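Local coordinates for protein myosin-17 (Arabidopsis thaliana, PDB 7KFL) that probably recognises cargo through its globular tail, as a class XI myosin motor that moves along actin in plant cells, at residues Lys29-His42 / Phe131-Arg144. Numbering follows the deposited sequence.
Sequences KPVAACVIYKCLLH and FLNRQGLTKLDDLR
His42 has its ring carbon CG anti to the backbone N (chi1 -176°), which lays the imidazole over one face of the Phe131 ring. Lys38 runs extended beyond CG and carries NZ into a bend of the 131-144 loop. This is a loop packed along a helix in the mostly helical globular tail of a class XI myosin. The two rings form a face-to-face stack, with centroids 3.8 Å apart and planes at 9°. Leu132 CG lies over the opposite face of Phe131. NZ of Lys38 donates hydrogen bonds to Leu137 O (2.7 Å) and Lys139 O (2.6 Å). It sits above both carbonyl planes. The aliphatic part of Lys38 packs on Leu132 CD2 and Leu140 CB. A methionine here would probably leave the carbonyls of Leu137 and Lys139 without their shared donor, and the bend less firmly held. Cys34 CB rests against Leu137 O, and its SG lies near Thr138 CA. The far side of helix 31-43 faces helix 53-65, through Ile36 and Leu40. Tyr37 OH hydrogen-bonds Thr91 and also touches Leu143 CD2. At the edge of the Phe131 ring, Cys39 SG lies 3.8 Å from Phe131 CZ.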
ATOM      1  N   LYS A  29      -9.522  -8.908  18.047  1.00 73.79           N
ATOM      2  CA  LYS A  29      -9.433  -7.502  18.530  1.00 71.12           C
ATOM      3  C   LYS A  29      -8.069  -7.262  19.177  1.00 67.80           C
ATOM      4  O   LYS A  29      -7.614  -8.072  19.981  1.00 66.47           O
ATOM      5  CB  LYS A  29     -10.586  -7.209  19.496  1.00 72.35           C
ATOM      6  CG  LYS A  29     -11.914  -7.850  19.116  1.00 74.67           C
ATOM      7  CD  LYS A  29     -13.114  -7.255  19.828  1.00 76.62           C
ATOM      8  CE  LYS A  29     -14.411  -7.979  19.526  1.00 78.76           C
ATOM      9  NZ  LYS A  29     -15.153  -7.341  18.413  1.00 79.32           N
ATOM     10  N   PRO A  30      -7.379  -6.144  18.841  1.00 64.64           N
ATOM     11  CA  PRO A  30      -6.095  -5.798  19.454  1.00 63.19           C
ATOM     12  C   PRO A  30      -6.299  -5.435  20.934  1.00 62.12           C
ATOM     13  O   PRO A  30      -7.181  -4.646  21.232  1.00 60.49           O
ATOM     14  CB  PRO A  30      -5.602  -4.598  18.628  1.00 62.35           C
ATOM     15  CG  PRO A  30      -6.452  -4.635  17.376  1.00 62.92           C
ATOM     16  CD  PRO A  30      -7.795  -5.134  17.858  1.00 63.73           C
ATOM     17  N   VAL A  31      -5.497  -6.027  21.820  1.00 60.99           N
ATOM     18  CA  VAL A  31      -5.694  -5.935  23.297  1.00 60.70           C
ATOM     19  C   VAL A  31      -5.198  -4.573  23.799  1.00 60.01           C
ATOM     20  O   VAL A  31      -5.944  -3.939  24.571  1.00 61.16           O
ATOM     21  CB  VAL A  31      -5.018  -7.106  24.036  1.00 60.66           C
ATOM     22  CG1 VAL A  31      -4.965  -6.871  25.537  1.00 60.72           C
ATOM     23  CG2 VAL A  31      -5.710  -8.424  23.726  1.00 60.99           C
ATOM     24  N   ALA A  32      -3.999  -4.140  23.387  1.00 58.58           N
ATOM     25  CA  ALA A  32      -3.332  -2.913  23.892  1.00 57.29           C
ATOM     26  C   ALA A  32      -4.233  -1.690  23.665  1.00 55.89           C
ATOM     27  O   ALA A  32      -4.351  -0.869  24.594  1.00 56.13           O
ATOM     28  CB  ALA A  32      -1.976  -2.736  23.249  1.00 56.79           C
ATOM     29  N   ALA A  33      -4.854  -1.583  22.488  1.00 54.57           N
ATOM     30  CA  ALA A  33      -5.802  -0.501  22.130  1.00 53.81           C
ATOM     31  C   ALA A  33      -6.978  -0.490  23.116  1.00 54.39           C
ATOM     32  O   ALA A  33      -7.379   0.607  23.540  1.00 54.44           O
ATOM     33  CB  ALA A  33      -6.276  -0.677  20.710  1.00 53.44           C
ATOM     34  N   CYS A  34      -7.506  -1.668  23.464  1.00 55.35           N
ATOM     35  CA  CYS A  34      -8.652  -1.846  24.397  1.00 56.78           C
ATOM     36  C   CYS A  34      -8.220  -1.502  25.829  1.00 56.87           C
ATOM     37  O   CYS A  34      -8.991  -0.820  26.528  1.00 56.93           O
ATOM     38  CB  CYS A  34      -9.205  -3.266  24.337  1.00 57.91           C
ATOM     39  SG  CYS A  34     -10.024  -3.651  22.768  1.00 59.16           S
ATOM     40  N   VAL A  35      -7.034  -1.956  26.242  1.00 57.19           N
ATOM     41  CA  VAL A  35      -6.439  -1.672  27.582  1.00 57.70           C
ATOM     42  C   VAL A  35      -6.212  -0.161  27.712  1.00 57.76           C
ATOM     43  O   VAL A  35      -6.606   0.402  28.753  1.00 58.50           O
ATOM     44  CB  VAL A  35      -5.137  -2.467  27.800  1.00 57.93           C
ATOM     45  CG1 VAL A  35      -4.335  -1.954  28.989  1.00 57.84           C
ATOM     46  CG2 VAL A  35      -5.415  -3.954  27.950  1.00 58.29           C
ATOM     47  N   ILE A  36      -5.594   0.462  26.701  1.00 57.82           N
ATOM     48  CA  ILE A  36      -5.314   1.930  26.658  1.00 57.59           C
ATOM     49  C   ILE A  36      -6.639   2.681  26.833  1.00 58.04           C
ATOM     50  O   ILE A  36      -6.733   3.485  27.779  1.00 58.28           O
ATOM     51  CB  ILE A  36      -4.585   2.332  25.356  1.00 56.83           C
ATOM     52  CG1 ILE A  36      -3.119   1.895  25.373  1.00 56.71           C
ATOM     53  CG2 ILE A  36      -4.711   3.827  25.097  1.00 56.88           C
ATOM     54  CD1 ILE A  36      -2.468   1.867  24.010  1.00 56.72           C
ATOM     55  N   TYR A  37      -7.617   2.409  25.963  1.00 58.19           N
ATOM     56  CA  TYR A  37      -8.928   3.110  25.894  1.00 58.47           C
ATOM     57  C   TYR A  37      -9.620   3.087  27.262  1.00 59.99           C
ATOM     58  O   TYR A  37     -10.112   4.145  27.697  1.00 61.30           O
ATOM     59  CB  TYR A  37      -9.833   2.475  24.838  1.00 58.21           C
ATOM     60  CG  TYR A  37     -11.185   3.131  24.714  1.00 57.99           C
ATOM     61  CD1 TYR A  37     -11.301   4.447  24.301  1.00 57.77           C
ATOM     62  CD2 TYR A  37     -12.350   2.443  25.017  1.00 58.74           C
ATOM     63  CE1 TYR A  37     -12.535   5.065  24.189  1.00 58.51           C
ATOM     64  CE2 TYR A  37     -13.594   3.045  24.908  1.00 59.12           C
ATOM     65  CZ  TYR A  37     -13.687   4.361  24.492  1.00 58.98           C
ATOM     66  OH  TYR A  37     -14.903   4.965  24.379  1.00 60.18           O
ATOM     67  N   LYS A  38      -9.654   1.920  27.912  1.00 61.50           N
ATOM     68  CA  LYS A  38     -10.409   1.680  29.173  1.00 62.40           C
ATOM     69  C   LYS A  38      -9.773   2.456  30.332  1.00 61.90           C
ATOM     70  O   LYS A  38     -10.534   3.081  31.097  1.00 62.57           O
ATOM     71  CB  LYS A  38     -10.487   0.181  29.467  1.00 63.51           C
ATOM     72  CG  LYS A  38     -11.448  -0.574  28.565  1.00 64.90           C
ATOM     73  CD  LYS A  38     -11.724  -1.982  29.017  1.00 66.44           C
ATOM     74  CE  LYS A  38     -12.867  -2.611  28.253  1.00 67.57           C
ATOM     75  NZ  LYS A  38     -12.878  -4.080  28.424  1.00 69.09           N
ATOM     76  N   CYS A  39      -8.444   2.415  30.462  1.00 60.82           N
ATOM     77  CA  CYS A  39      -7.668   3.213  31.451  1.00 60.87           C
ATOM     78  C   CYS A  39      -8.033   4.697  31.322  1.00 61.21           C
ATOM     79  O   CYS A  39      -8.378   5.314  32.350  1.00 62.23           O
ATOM     80  CB  CYS A  39      -6.166   3.037  31.259  1.00 59.73           C
ATOM     81  SG  CYS A  39      -5.579   1.381  31.691  1.00 59.35           S
ATOM     82  N   LEU A  40      -7.969   5.237  30.101  1.00 60.91           N
ATOM     83  CA  LEU A  40      -8.255   6.664  29.800  1.00 61.59           C
ATOM     84  C   LEU A  40      -9.719   6.971  30.139  1.00 62.23           C
ATOM     85  O   LEU A  40      -9.993   8.098  30.607  1.00 62.35           O
ATOM     86  CB  LEU A  40      -7.957   6.948  28.322  1.00 61.54           C
ATOM     87  CG  LEU A  40      -6.506   6.753  27.873  1.00 61.41           C
ATOM     88  CD1 LEU A  40      -6.349   7.128  26.409  1.00 60.98           C
ATOM     89  CD2 LEU A  40      -5.536   7.553  28.732  1.00 61.68           C
ATOM     90  N   LEU A  41     -10.614   6.006  29.913  1.00 62.36           N
ATOM     91  CA  LEU A  41     -12.068   6.123  30.213  1.00 63.31           C
ATOM     92  C   LEU A  41     -12.270   6.053  31.734  1.00 64.05           C
ATOM     93  O   LEU A  41     -13.064   6.859  32.262  1.00 64.56           O
ATOM     94  CB  LEU A  41     -12.823   5.005  29.486  1.00 63.63           C
ATOM     95  CG  LEU A  41     -14.270   5.316  29.106  1.00 64.52           C
ATOM     96  CD1 LEU A  41     -14.343   6.438  28.079  1.00 64.49           C
ATOM     97  CD2 LEU A  41     -14.963   4.070  28.575  1.00 65.02           C
ATOM     98  N   HIS A  42     -11.553   5.141  32.401  1.00 64.26           N
ATOM     99  CA  HIS A  42     -11.564   4.937  33.877  1.00 64.69           C
ATOM    100  C   HIS A  42     -11.075   6.212  34.577  1.00 64.62           C
ATOM    101  O   HIS A  42     -11.808   6.722  35.451  1.00 65.08           O
ATOM    102  CB  HIS A  42     -10.720   3.705  34.245  1.00 65.09           C
ATOM    103  CG  HIS A  42     -10.743   3.353  35.695  1.00 65.82           C
ATOM    104  ND1 HIS A  42     -11.885   2.895  36.328  1.00 66.25           N
ATOM    105  CD2 HIS A  42      -9.771   3.374  36.635  1.00 65.54           C
ATOM    106  CE1 HIS A  42     -11.617   2.660  37.597  1.00 66.51           C
ATOM    107  NE2 HIS A  42     -10.325   2.944  37.810  1.00 66.15           N
ATOM    108  N   PHE A 131      -8.257  -3.023  38.004  1.00 99.11           N
ATOM    109  CA  PHE A 131      -9.704  -2.714  37.832  1.00 99.67           C
ATOM    110  C   PHE A 131     -10.224  -3.375  36.547  1.00100.68           C
ATOM    111  O   PHE A 131     -11.456  -3.471  36.380  1.00100.80           O
ATOM    112  CB  PHE A 131      -9.931  -1.199  37.795  1.00 98.80           C
ATOM    113  CG  PHE A 131      -9.339  -0.505  36.595  1.00 97.61           C
ATOM    114  CD1 PHE A 131      -8.016  -0.089  36.596  1.00 96.92           C
ATOM    115  CD2 PHE A 131     -10.101  -0.276  35.459  1.00 97.32           C
ATOM    116  CE1 PHE A 131      -7.469   0.540  35.488  1.00 96.23           C
ATOM    117  CE2 PHE A 131      -9.553   0.355  34.352  1.00 96.41           C
ATOM    118  CZ  PHE A 131      -8.238   0.761  34.370  1.00 95.92           C
ATOM    119  N   LEU A 132      -9.309  -3.815  35.673  1.00101.56           N
ATOM    120  CA  LEU A 132      -9.613  -4.433  34.351  1.00102.73           C
ATOM    121  C   LEU A 132      -9.949  -5.925  34.511  1.00104.96           C
ATOM    122  O   LEU A 132     -10.254  -6.568  33.486  1.00105.06           O
ATOM    123  CB  LEU A 132      -8.407  -4.234  33.424  1.00101.49           C
ATOM    124  CG  LEU A 132      -8.250  -2.830  32.841  1.00 99.59           C
ATOM    125  CD1 LEU A 132      -6.815  -2.571  32.412  1.00 98.46           C
ATOM    126  CD2 LEU A 132      -9.202  -2.619  31.675  1.00 99.25           C
ATOM    127  N   ASN A 133      -9.920  -6.450  35.742  1.00106.85           N
ATOM    128  CA  ASN A 133     -10.165  -7.885  36.055  1.00108.81           C
ATOM    129  C   ASN A 133     -11.666  -8.136  36.254  1.00110.88           C
ATOM    130  O   ASN A 133     -12.025  -9.299  36.529  1.00112.18           O
ATOM    131  CB  ASN A 133      -9.383  -8.341  37.291  1.00108.93           C
ATOM    132  CG  ASN A 133      -7.947  -7.860  37.308  1.00107.98           C
ATOM    133  OD1 ASN A 133      -7.426  -7.402  36.294  1.00107.63           O
ATOM    134  ND2 ASN A 133      -7.300  -7.955  38.458  1.00107.87           N
ATOM    135  N   ARG A 134     -12.507  -7.100  36.125  1.00112.40           N
ATOM    136  CA  ARG A 134     -13.977  -7.179  36.353  1.00114.29           C
ATOM    137  C   ARG A 134     -14.671  -7.723  35.095  1.00113.81           C
ATOM    138  O   ARG A 134     -15.778  -8.280  35.237  1.00114.84           O
ATOM    139  CB  ARG A 134     -14.525  -5.817  36.806  1.00115.44           C
ATOM    140  CG  ARG A 134     -14.853  -4.824  35.695  1.00115.87           C
ATOM    141  CD  ARG A 134     -16.346  -4.632  35.464  1.00116.81           C
ATOM    142  NE  ARG A 134     -16.666  -3.302  34.952  1.00116.68           N
ATOM    143  CZ  ARG A 134     -17.884  -2.882  34.605  1.00116.94           C
ATOM    144  NH1 ARG A 134     -18.929  -3.688  34.702  1.00117.16           N
ATOM    145  NH2 ARG A 134     -18.050  -1.649  34.159  1.00116.73           N
ATOM    146  N   GLN A 135     -14.051  -7.578  33.917  1.00111.96           N
ATOM    147  CA  GLN A 135     -14.599  -8.077  32.624  1.00111.08           C
ATOM    148  C   GLN A 135     -13.455  -8.386  31.647  1.00108.75           C
ATOM    149  O   GLN A 135     -12.289  -8.089  31.980  1.00107.48           O
ATOM    150  CB  GLN A 135     -15.583  -7.061  32.036  1.00111.44           C
ATOM    151  CG  GLN A 135     -14.948  -5.738  31.621  1.00110.91           C
ATOM    152  CD  GLN A 135     -15.967  -4.696  31.218  1.00110.57           C
ATOM    153  OE1 GLN A 135     -15.892  -3.541  31.632  1.00110.38           O
ATOM    154  NE2 GLN A 135     -16.931  -5.092  30.401  1.00110.55           N
ATOM    155  N   GLY A 136     -13.797  -8.973  30.494  1.00106.58           N
ATOM    156  CA  GLY A 136     -12.864  -9.275  29.389  1.00103.73           C
ATOM    157  C   GLY A 136     -12.307  -8.000  28.780  1.00100.82           C
ATOM    158  O   GLY A 136     -13.089  -7.046  28.602  1.00100.89           O
ATOM    159  N   LEU A 137     -11.008  -7.993  28.465  1.00 97.49           N
ATOM    160  CA  LEU A 137     -10.236  -6.793  28.039  1.00 94.09           C
ATOM    161  C   LEU A 137     -10.844  -6.190  26.767  1.00 92.87           C
ATOM    162  O   LEU A 137     -10.937  -4.951  26.700  1.00 92.13           O
ATOM    163  CB  LEU A 137      -8.770  -7.187  27.820  1.00 92.52           C
ATOM    164  CG  LEU A 137      -7.882  -7.199  29.065  1.00 91.79           C
ATOM    165  CD1 LEU A 137      -8.626  -7.706  30.292  1.00 93.33           C
ATOM    166  CD2 LEU A 137      -6.634  -8.035  28.827  1.00 91.59           C
ATOM    167  N   THR A 138     -11.253  -7.027  25.810  1.00 93.27           N
ATOM    168  CA  THR A 138     -11.742  -6.604  24.469  1.00 94.58           C
ATOM    169  C   THR A 138     -13.267  -6.428  24.480  1.00 97.09           C
ATOM    170  O   THR A 138     -13.792  -5.878  23.491  1.00 96.52           O
ATOM    171  CB  THR A 138     -11.269  -7.584  23.390  1.00 93.76           C
ATOM    172  OG1 THR A 138     -11.726  -8.890  23.743  1.00 94.25           O
ATOM    173  CG2 THR A 138      -9.765  -7.577  23.230  1.00 93.04           C
ATOM    174  N   LYS A 139     -13.949  -6.871  25.543  1.00101.49           N
ATOM    175  CA  LYS A 139     -15.390  -6.589  25.789  1.00105.08           C
ATOM    176  C   LYS A 139     -15.501  -5.221  26.471  1.00105.48           C
ATOM    177  O   LYS A 139     -15.111  -5.128  27.650  1.00105.75           O
ATOM    178  CB  LYS A 139     -16.030  -7.680  26.656  1.00107.46           C
ATOM    179  CG  LYS A 139     -17.453  -7.393  27.129  1.00108.89           C
ATOM    180  CD  LYS A 139     -18.394  -6.947  26.023  1.00109.76           C
ATOM    181  CE  LYS A 139     -19.824  -6.771  26.492  1.00110.95           C
ATOM    182  NZ  LYS A 139     -20.598  -5.911  25.565  1.00110.78           N
ATOM    183  N   LEU A 140     -16.028  -4.214  25.766  1.00106.72           N
ATOM    184  CA  LEU A 140     -16.071  -2.804  26.244  1.00108.67           C
ATOM    185  C   LEU A 140     -17.527  -2.327  26.327  1.00110.73           C
ATOM    186  O   LEU A 140     -18.308  -2.625  25.399  1.00110.50           O
ATOM    187  CB  LEU A 140     -15.222  -1.903  25.336  1.00108.03           C
ATOM    188  CG  LEU A 140     -14.914  -2.416  23.927  1.00107.32           C
ATOM    189  CD1 LEU A 140     -16.065  -2.130  22.973  1.00107.72           C
ATOM    190  CD2 LEU A 140     -13.627  -1.800  23.401  1.00105.77           C
ATOM    191  N   ASP A 141     -17.862  -1.630  27.420  1.00112.56           N
ATOM    192  CA  ASP A 141     -19.183  -0.986  27.662  1.00114.57           C
ATOM    193  C   ASP A 141     -19.533  -0.140  26.435  1.00115.18           C
ATOM    194  O   ASP A 141     -18.657   0.633  25.988  1.00114.94           O
ATOM    195  CB  ASP A 141     -19.159  -0.143  28.942  1.00114.99           C
ATOM    196  CG  ASP A 141     -20.493   0.494  29.299  1.00116.10           C
ATOM    197  OD1 ASP A 141     -21.529  -0.186  29.146  1.00117.74           O
ATOM    198  OD2 ASP A 141     -20.486   1.666  29.728  1.00115.37           O
ATOM    199  N   ASP A 142     -20.755  -0.294  25.911  1.00116.51           N
ATOM    200  CA  ASP A 142     -21.216   0.346  24.648  1.00116.63           C
ATOM    201  C   ASP A 142     -20.761   1.811  24.654  1.00114.88           C
ATOM    202  O   ASP A 142     -21.101   2.531  25.616  1.00115.42           O
ATOM    203  CB  ASP A 142     -22.731   0.201  24.463  1.00118.25           C
ATOM    204  CG  ASP A 142     -23.152  -0.042  23.022  1.00119.29           C
ATOM    205  OD1 ASP A 142     -22.489   0.503  22.115  1.00118.27           O
ATOM    206  OD2 ASP A 142     -24.133  -0.785  22.817  1.00120.22           O
ATOM    207  N   LEU A 143     -20.009   2.218  23.625  1.00111.78           N
ATOM    208  CA  LEU A 143     -19.282   3.515  23.556  1.00109.15           C
ATOM    209  C   LEU A 143     -20.246   4.668  23.861  1.00107.80           C
ATOM    210  O   LEU A 143     -21.350   4.683  23.281  1.00108.95           O
ATOM    211  CB  LEU A 143     -18.660   3.686  22.164  1.00108.35           C
ATOM    212  CG  LEU A 143     -17.647   2.621  21.738  1.00107.63           C
ATOM    213  CD1 LEU A 143     -17.080   2.941  20.364  1.00106.99           C
ATOM    214  CD2 LEU A 143     -16.524   2.483  22.755  1.00106.91           C
ATOM    215  N   ARG A 144     -19.829   5.588  24.737  1.00104.25           N
ATOM    216  CA  ARG A 144     -20.587   6.811  25.117  1.00102.38           C
ATOM    217  C   ARG A 144     -19.693   8.035  24.882  1.00 98.34           C
ATOM    218  O   ARG A 144     -18.505   7.981  25.259  1.00 97.22           O
ATOM    219  CB  ARG A 144     -21.083   6.715  26.565  1.00103.91           C
ATOM    220  CG  ARG A 144     -19.984   6.524  27.602  1.00104.06           C
ATOM    221  CD  ARG A 144     -20.517   6.074  28.951  1.00104.44           C
ATOM    222  NE  ARG A 144     -19.453   5.548  29.798  1.00104.04           N
ATOM    223  CZ  ARG A 144     -18.546   6.283  30.441  1.00103.62           C
ATOM    224  NH1 ARG A 144     -18.556   7.604  30.350  1.00102.99           N
ATOM    225  NH2 ARG A 144     -17.625   5.687  31.179  1.00103.01           N
TER